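Local structure of histone-lysine N-methyltransferase SETMAR (Homo sapiens, 3BO5) at residues 77-82 / 99-104; 105-110 / 223-228. The protein methylates histone H3 on lysine with S-adenosyl-L-methionine through its SET domain, part of a methylase-transposase fusion that acts in DNA double-strand break repair. The protein carries 2 engineered substitutions. All coordinates share one frame; numbering follows the deposited sequence.

Contact 1 (77-82 / 99-104); sequences LRHGEN and AEPVFE
H79 overlaps E100 through aliphatic carbons, with H79 CB 3.6 Å from E100 CB. E100 CG also comes obliquely to the imidazole, 3.6 Å from H79 CD2. Both segments belong to the pre-SET region, where an irregular loop (77-82) packs on the short strand 102-103 and the residues before it. In H79 and E100 alike, CG sits anti to the carbonyl carbon (chi1 -64° and -63°), which places the two CG atoms beside each other's CB. The two side chains run across each other at a slant, with ring and carboxylate planes 32° apart.

The second meeting is N82 on V102. The flat amide of N82 lies mainly against one methyl, with CG 3.6 Å from V102 CG1, and N82 OD1 is also near V102 CG2. The two side chains slide past each other in opposite directions. N82 ND2 also donates to N117, outside the two segments.

Water links the segments as well. One water accepts hydrogen bonds from both N82 ND2 and the backbone N of F103. A different water lies in the plane of the H79 ring at its edge, 2.6 Å from ND1, and donates to P101 O at 2.7 Å.

Contact 2 (105-110 / 223-228); sequences CNVLCR and RIDSMV. With ZN (zinc ion), chain B; ZN (zinc ion), chain C.
N106 and V107 meet I224 and D225 through two hydrogen bonds. N106 ND2 donates to I224 O at 3.1 Å; the acceptor lies in the amide plane, while the donor stands above the carbonyl plane. The backbone N of V107 donates to D225 OD1 at 3.0 Å, nearly straight at 171°. The V107 side chain crosses that of D225 at about a right angle, with V107 CG1 3.4 Å from D225 OD1. N106 ND2 has a second acceptor in F59 O.

The turn itself is held from within. N106 to C109 form a type I beta turn. N106 CG lies between the backbone N and the carbonyl carbon (chi1 70°), and OD1 accepts from L108 N at 2.8 Å. This is an Asx turn.

In nonpolar contact, I224 CG2 touches N106 CB at 3.8 Å.

Metal bonds hold the residues at and just before the turn. C105 SG bridges two zinc ions of the triangular pre-SET cluster, at 2.4 Å from each. C109 SG binds one of these two ions and also accepts from N106 N.

The contact joins the pre-SET loop after strand 102-103 to the SET-domain loop between the antiparallel strands 217-223 and 230-235.

How the contacts relate
Contact 1 runs directly into contact 2, because E104 and C105 are consecutive residues. The centres of the contacts are about 13 Å apart. They are tied by parallel strand pairing on both sides of F103: R223 N lies 2.9 Å from V102 O, and E104 N lies 2.8 Å from R223 O. Packing adds to this, with F103 CE1 3.7 Å from R223 CD. Strand 102-103 of the pre-SET region thus extends a sheet of the SET domain. Both contacts lie near the zinc cluster. In contact 1, the side chain of F103 comes within about 7 Å of a zinc ion. Contact 2 holds two of the cluster's cysteine ligands, C105 and C109.

Contact 1 (77-82 / 99-104)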
ATOM      1  N   LEU A  77      -9.826  -7.634  17.549  1.00 14.97           N
ATOM      2  CA  LEU A  77      -8.497  -8.007  17.971  1.00 17.45           C
ATOM      3  C   LEU A  77      -8.416  -9.488  18.260  1.00 20.16           C
ATOM      4  O   LEU A  77      -7.806  -9.881  19.270  1.00 22.16           O
ATOM      5  CB  LEU A  77      -8.083  -7.260  19.224  1.00 17.61           C
ATOM      6  CG  LEU A  77      -7.909  -5.765  19.006  1.00 15.70           C
ATOM      7  CD1 LEU A  77      -7.440  -5.021  20.270  1.00 14.80           C
ATOM      8  CD2 LEU A  77      -6.952  -5.481  17.890  1.00 16.88           C
ATOM      9  N   ARG A  78      -8.999 -10.289  17.405  1.00 22.15           N
ATOM     10  CA  ARG A  78      -9.042 -11.744  17.680  1.00 23.38           C
ATOM     11  C   ARG A  78      -7.693 -12.447  17.581  1.00 24.06           C
ATOM     12  O   ARG A  78      -7.594 -13.621  17.982  1.00 24.14           O
ATOM     13  CB  ARG A  78     -10.072 -12.417  16.795  1.00 24.37           C
ATOM     14  CG  ARG A  78     -11.447 -11.948  17.090  1.00 26.43           C
ATOM     15  CD  ARG A  78     -12.397 -12.521  16.086  1.00 36.00           C
ATOM     16  NE  ARG A  78     -13.802 -12.356  16.450  1.00 42.92           N
ATOM     17  CZ  ARG A  78     -14.727 -11.873  15.624  1.00 46.64           C
ATOM     18  NH1 ARG A  78     -15.997 -11.779  16.011  1.00 49.24           N
ATOM     19  NH2 ARG A  78     -14.377 -11.476  14.406  1.00 49.57           N
ATOM     20  N   HIS A  79      -6.677 -11.752  17.067  1.00 24.32           N
ATOM     21  CA  HIS A  79      -5.330 -12.307  16.971  1.00 24.71           C
ATOM     22  C   HIS A  79      -4.300 -11.377  17.615  1.00 24.67           C
ATOM     23  O   HIS A  79      -3.155 -11.260  17.175  1.00 24.83           O
ATOM     24  CB  HIS A  79      -5.034 -12.696  15.507  1.00 26.48           C
ATOM     25  CG  HIS A  79      -5.929 -13.786  15.015  1.00 31.41           C
ATOM     26  ND1 HIS A  79      -7.116 -13.536  14.355  1.00 34.88           N
ATOM     27  CD2 HIS A  79      -5.845 -15.132  15.133  1.00 35.31           C
ATOM     28  CE1 HIS A  79      -7.704 -14.682  14.050  1.00 35.54           C
ATOM     29  NE2 HIS A  79      -6.968 -15.665  14.534  1.00 35.74           N
ATOM     30  N   GLY A  80      -4.709 -10.770  18.725  1.00 23.27           N
ATOM     31  CA  GLY A  80      -3.789 -10.006  19.540  1.00 21.84           C
ATOM     32  C   GLY A  80      -3.764  -8.599  18.961  1.00 19.49           C
ATOM     33  O   GLY A  80      -4.458  -8.299  17.977  1.00 19.89           O
ATOM     34  N   GLU A  81      -2.987  -7.731  19.562  1.00 19.57           N
ATOM     35  CA  GLU A  81      -2.939  -6.353  19.128  1.00 19.32           C
ATOM     36  C   GLU A  81      -2.204  -6.305  17.815  1.00 19.17           C
ATOM     37  O   GLU A  81      -1.225  -7.028  17.640  1.00 19.87           O
ATOM     38  CB  GLU A  81      -2.244  -5.485  20.152  1.00 19.85           C
ATOM     39  CG  GLU A  81      -3.116  -5.317  21.407  1.00 20.49           C
ATOM     40  CD  GLU A  81      -2.522  -4.270  22.352  1.00 28.91           C
ATOM     41  OE1 GLU A  81      -1.461  -4.574  22.944  1.00 30.37           O
ATOM     42  OE2 GLU A  81      -3.080  -3.131  22.434  1.00 31.09           O
ATOM     43  N   ASN A  82      -2.655  -5.462  16.892  1.00 15.97           N
ATOM     44  CA  ASN A  82      -1.919  -5.307  15.656  1.00 16.18           C
ATOM     45  C   ASN A  82      -0.817  -4.295  15.840  1.00 15.96           C
ATOM     46  O   ASN A  82       0.240  -4.414  15.166  1.00 19.33           O
ATOM     47  CB  ASN A  82      -2.872  -4.804  14.577  1.00 15.72           C
ATOM     48  CG  ASN A  82      -3.906  -5.802  14.240  1.00 16.02           C
ATOM     49  OD1 ASN A  82      -3.600  -6.958  13.897  1.00 16.68           O
ATOM     50  ND2 ASN A  82      -5.183  -5.396  14.346  1.00 13.69           N
ATOM     51  N   ALA A  99      -1.028 -16.828   8.330  1.00 41.54           N
ATOM     52  CA  ALA A  99      -0.903 -15.439   8.770  1.00 40.73           C
ATOM     53  C   ALA A  99      -2.220 -15.027   9.360  1.00 39.49           C
ATOM     54  O   ALA A  99      -3.278 -15.390   8.834  1.00 40.37           O
ATOM     55  CB  ALA A  99      -0.556 -14.526   7.610  1.00 40.51           C
ATOM     56  N   GLU A 100      -2.148 -14.262  10.442  1.00 37.71           N
ATOM     57  CA  GLU A 100      -3.352 -13.727  11.099  1.00 35.94           C
ATOM     58  C   GLU A 100      -3.852 -12.451  10.388  1.00 32.69           C
ATOM     59  O   GLU A 100      -3.119 -11.464  10.285  1.00 31.14           O
ATOM     60  CB  GLU A 100      -3.052 -13.421  12.555  1.00 36.24           C
ATOM     61  CG  GLU A 100      -2.678 -14.626  13.424  1.00 38.77           C
ATOM     62  CD  GLU A 100      -1.720 -14.236  14.551  1.00 45.15           C
ATOM     63  OE1 GLU A 100      -1.170 -13.097  14.528  1.00 44.59           O
ATOM     64  OE2 GLU A 100      -1.504 -15.074  15.462  1.00 46.44           O
ATOM     65  N   PRO A 101      -5.112 -12.460   9.953  1.00 30.48           N
ATOM     66  CA  PRO A 101      -5.664 -11.292   9.253  1.00 29.15           C
ATOM     67  C   PRO A 101      -5.788 -10.089  10.184  1.00 26.01           C
ATOM     68  O   PRO A 101      -6.080 -10.233  11.394  1.00 26.99           O
ATOM     69  CB  PRO A 101      -7.026 -11.770   8.747  1.00 30.04           C
ATOM     70  CG  PRO A 101      -7.408 -12.892   9.690  1.00 31.47           C
ATOM     71  CD  PRO A 101      -6.098 -13.544  10.098  1.00 31.75           C
ATOM     72  N   VAL A 102      -5.525  -8.913   9.634  1.00 19.06           N
ATOM     73  CA  VAL A 102      -5.543  -7.683  10.390  1.00 16.99           C
ATOM     74  C   VAL A 102      -6.830  -6.910  10.132  1.00 15.54           C
ATOM     75  O   VAL A 102      -7.166  -6.563   8.951  1.00 14.85           O
ATOM     76  CB  VAL A 102      -4.378  -6.720  10.015  1.00 16.88           C
ATOM     77  CG1 VAL A 102      -4.478  -5.389  10.744  1.00 16.30           C
ATOM     78  CG2 VAL A 102      -2.983  -7.390  10.300  1.00 20.08           C
ATOM     79  N   PHE A 103      -7.548  -6.667  11.246  1.00 13.86           N
ATOM     80  CA  PHE A 103      -8.724  -5.801  11.188  1.00 13.43           C
ATOM     81  C   PHE A 103      -8.495  -4.619  12.084  1.00 14.40           C
ATOM     82  O   PHE A 103      -8.153  -4.802  13.214  1.00 13.74           O
ATOM     83  CB  PHE A 103      -9.952  -6.578  11.686  1.00 14.10           C
ATOM     84  CG  PHE A 103     -10.377  -7.619  10.731  1.00 15.36           C
ATOM     85  CD1 PHE A 103     -11.393  -7.338   9.797  1.00 18.45           C
ATOM     86  CD2 PHE A 103      -9.783  -8.889  10.772  1.00 19.86           C
ATOM     87  CE1 PHE A 103     -11.801  -8.321   8.871  1.00 19.31           C
ATOM     88  CE2 PHE A 103     -10.199  -9.893   9.841  1.00 22.10           C
ATOM     89  CZ  PHE A 103     -11.188  -9.592   8.932  1.00 22.20           C
ATOM     90  N   GLU A 104      -8.650  -3.424  11.554  1.00 12.79           N
ATOM     91  CA  GLU A 104      -8.726  -2.200  12.412  1.00 10.92           C
ATOM     92  C   GLU A 104     -10.152  -1.976  12.905  1.00 12.35           C
ATOM     93  O   GLU A 104     -11.138  -2.387  12.261  1.00 13.95           O
ATOM     94  CB  GLU A 104      -8.250  -0.948  11.639  1.00 13.50           C
ATOM     95  CG  GLU A 104      -6.771  -1.054  11.367  1.00 12.56           C
ATOM     96  CD  GLU A 104      -6.116   0.296  11.019  1.00 11.16           C
ATOM     97  OE1 GLU A 104      -6.799   1.360  10.928  1.00 12.21           O
ATOM     98  OE2 GLU A 104      -4.890   0.183  10.784  1.00 14.59           O
TER
HETATM   99  O   HOH W   1      -7.852 -11.433  13.074  1.00 33.91           O
HETATM  100  O   HOH W   2      -7.201  -7.620  13.899  1.00 15.10           O
HETATM  101  O   HOH W   3      -4.367  -9.586  13.707  1.00 23.59           O

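Contact 2 (105-110 / 223-228)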
ATOM      1  N   CYS A 105     -10.265  -1.228  14.024  1.00 10.67           N
ATOM      2  CA  CYS A 105     -11.588  -0.729  14.404  1.00 12.71           C
ATOM      3  C   CYS A 105     -12.034   0.241  13.303  1.00 13.31           C
ATOM      4  O   CYS A 105     -11.218   0.827  12.608  1.00 16.00           O
ATOM      5  CB  CYS A 105     -11.524  -0.123  15.781  1.00 14.57           C
ATOM      6  SG  CYS A 105     -11.333  -1.353  16.991  1.00 12.70           S
ATOM      7  N   ASN A 106     -13.358   0.260  13.056  1.00 13.58           N
ATOM      8  CA  ASN A 106     -13.891   0.938  11.905  1.00 14.56           C
ATOM      9  C   ASN A 106     -14.939   1.970  12.260  1.00 15.53           C
ATOM     10  O   ASN A 106     -15.067   2.359  13.392  1.00 14.63           O
ATOM     11  CB  ASN A 106     -14.349  -0.061  10.851  1.00 12.91           C
ATOM     12  CG  ASN A 106     -15.579  -0.836  11.265  1.00 14.12           C
ATOM     13  OD1 ASN A 106     -16.339  -0.402  12.114  1.00 14.61           O
ATOM     14  ND2 ASN A 106     -15.829  -1.976  10.588  1.00 19.50           N
ATOM     15  N   VAL A 107     -15.661   2.443  11.242  1.00 15.64           N
ATOM     16  CA  VAL A 107     -16.577   3.563  11.511  1.00 17.25           C
ATOM     17  C   VAL A 107     -17.727   3.122  12.458  1.00 17.57           C
ATOM     18  O   VAL A 107     -18.386   3.968  13.088  1.00 19.34           O
ATOM     19  CB  VAL A 107     -17.101   4.110  10.169  1.00 18.19           C
ATOM     20  CG1 VAL A 107     -17.991   3.099   9.467  1.00 15.22           C
ATOM     21  CG2 VAL A 107     -17.775   5.497  10.355  1.00 22.37           C
ATOM     22  N   LEU A 108     -17.964   1.817  12.532  1.00 15.96           N
ATOM     23  CA  LEU A 108     -19.043   1.333  13.363  1.00 14.50           C
ATOM     24  C   LEU A 108     -18.648   0.939  14.770  1.00 15.78           C
ATOM     25  O   LEU A 108     -19.551   0.682  15.650  1.00 17.95           O
ATOM     26  CB  LEU A 108     -19.730   0.177  12.687  1.00 15.73           C
ATOM     27  CG  LEU A 108     -20.325   0.603  11.341  1.00 18.70           C
ATOM     28  CD1 LEU A 108     -21.030  -0.672  10.902  1.00 17.95           C
ATOM     29  CD2 LEU A 108     -21.276   1.815  11.425  1.00 20.16           C
ATOM     30  N   CYS A 109     -17.345   0.789  15.020  1.00 13.75           N
ATOM     31  CA  CYS A 109     -16.856   0.477  16.355  1.00 14.89           C
ATOM     32  C   CYS A 109     -17.149   1.708  17.238  1.00 15.93           C
ATOM     33  O   CYS A 109     -16.861   2.804  16.817  1.00 18.85           O
ATOM     34  CB  CYS A 109     -15.328   0.176  16.285  1.00 14.50           C
ATOM     35  SG  CYS A 109     -14.985  -1.325  15.362  1.00 13.26           S
ATOM     36  N   ARG A 110     -17.561   1.478  18.487  1.00 20.83           N
ATOM     37  CA  ARG A 110     -17.867   2.630  19.305  1.00 23.72           C
ATOM     38  C   ARG A 110     -16.711   3.047  20.158  1.00 23.93           C
ATOM     39  O   ARG A 110     -16.814   4.079  20.833  1.00 24.73           O
ATOM     40  CB  ARG A 110     -19.075   2.358  20.160  1.00 26.28           C
ATOM     41  CG  ARG A 110     -20.315   2.395  19.294  1.00 29.62           C
ATOM     42  CD  ARG A 110     -21.320   1.375  19.735  1.00 35.13           C
ATOM     43  NE  ARG A 110     -21.853   1.795  21.008  1.00 41.68           N
ATOM     44  CZ  ARG A 110     -22.760   1.122  21.702  1.00 42.24           C
ATOM     45  NH1 ARG A 110     -23.168   1.604  22.876  1.00 44.21           N
ATOM     46  NH2 ARG A 110     -23.237  -0.017  21.227  1.00 38.46           N
ATOM     47  N   ARG A 223      -7.950  -4.755   6.852  1.00 13.81           N
ATOM     48  CA  ARG A 223      -9.380  -4.440   6.686  1.00 12.16           C
ATOM     49  C   ARG A 223      -9.883  -3.458   7.694  1.00 14.30           C
ATOM     50  O   ARG A 223      -9.517  -3.536   8.855  1.00 15.57           O
ATOM     51  CB  ARG A 223     -10.223  -5.737   6.668  1.00 13.62           C
ATOM     52  CG  ARG A 223     -10.016  -6.520   5.375  1.00 16.10           C
ATOM     53  CD  ARG A 223     -10.613  -7.898   5.389  1.00 17.91           C
ATOM     54  NE  ARG A 223     -10.499  -8.440   4.029  1.00 16.94           N
ATOM     55  CZ  ARG A 223      -9.395  -9.004   3.532  1.00 15.73           C
ATOM     56  NH1 ARG A 223      -8.272  -9.087   4.256  1.00 16.17           N
ATOM     57  NH2 ARG A 223      -9.421  -9.490   2.283  1.00 18.98           N
ATOM     58  N   ILE A 224     -10.750  -2.549   7.259  1.00 12.31           N
ATOM     59  CA  ILE A 224     -11.286  -1.508   8.121  1.00 13.27           C
ATOM     60  C   ILE A 224     -12.817  -1.577   7.977  1.00 13.51           C
ATOM     61  O   ILE A 224     -13.459  -2.355   8.659  1.00 13.47           O
ATOM     62  CB  ILE A 224     -10.742  -0.140   7.809  1.00 13.54           C
ATOM     63  CG1 ILE A 224      -9.172  -0.234   7.774  1.00 15.03           C
ATOM     64  CG2 ILE A 224     -11.236   0.917   8.860  1.00 15.16           C
ATOM     65  CD1 ILE A 224      -8.426   1.087   7.636  1.00 17.51           C
ATOM     66  N   ASP A 225     -13.368  -0.775   7.074  1.00 14.26           N
ATOM     67  CA  ASP A 225     -14.834  -0.844   6.871  1.00 16.06           C
ATOM     68  C   ASP A 225     -15.290  -1.965   5.966  1.00 16.69           C
ATOM     69  O   ASP A 225     -16.360  -2.505   6.117  1.00 17.71           O
ATOM     70  CB  ASP A 225     -15.341   0.467   6.288  1.00 14.65           C
ATOM     71  CG  ASP A 225     -15.163   1.652   7.208  1.00 19.20           C
ATOM     72  OD1 ASP A 225     -15.187   1.479   8.389  1.00 19.85           O
ATOM     73  OD2 ASP A 225     -15.076   2.821   6.748  1.00 24.44           O
ATOM     74  N   SER A 226     -14.441  -2.289   5.005  1.00 15.98           N
ATOM     75  CA  SER A 226     -14.756  -3.121   3.855  1.00 15.04           C
ATOM     76  C   SER A 226     -14.041  -4.433   3.788  1.00 15.19           C
ATOM     77  O   SER A 226     -12.882  -4.567   4.213  1.00 16.03           O
ATOM     78  CB  SER A 226     -14.394  -2.268   2.603  1.00 16.28           C
ATOM     79  OG  SER A 226     -14.596  -3.003   1.396  1.00 16.15           O
ATOM     80  N   MET A 227     -14.689  -5.417   3.151  1.00 14.63           N
ATOM     81  CA  MET A 227     -14.002  -6.647   2.801  1.00 16.72           C
ATOM     82  C   MET A 227     -12.803  -6.434   1.833  1.00 15.59           C
ATOM     83  O   MET A 227     -11.911  -7.271   1.762  1.00 16.77           O
ATOM     84  CB  MET A 227     -14.983  -7.622   2.122  1.00 19.04           C
ATOM     85  CG  MET A 227     -14.427  -8.969   2.036  1.00 25.55           C
ATOM     86  SD  MET A 227     -14.298  -9.815   3.629  1.00 35.74           S
ATOM     87  CE  MET A 227     -13.470 -11.291   3.113  1.00 32.13           C
ATOM     88  N   VAL A 228     -12.841  -5.349   1.072  1.00 15.82           N
ATOM     89  CA  VAL A 228     -11.719  -4.994   0.190  1.00 14.04           C
ATOM     90  C   VAL A 228     -10.592  -4.437   1.107  1.00 13.54           C
ATOM     91  O   VAL A 228     -10.775  -3.367   1.754  1.00 13.05           O
ATOM     92  CB  VAL A 228     -12.070  -3.941  -0.801  1.00 12.93           C
ATOM     93  CG1 VAL A 228     -10.827  -3.761  -1.757  1.00 14.32           C
ATOM     94  CG2 VAL A 228     -13.237  -4.513  -1.676  1.00 16.94           C
TER
HETATM   95 ZN    ZN B 301     -13.390  -2.455  16.709  1.00 13.70          ZN
HETATM   96 ZN    ZN C 302     -11.279   0.018  18.916  1.00 14.66          ZN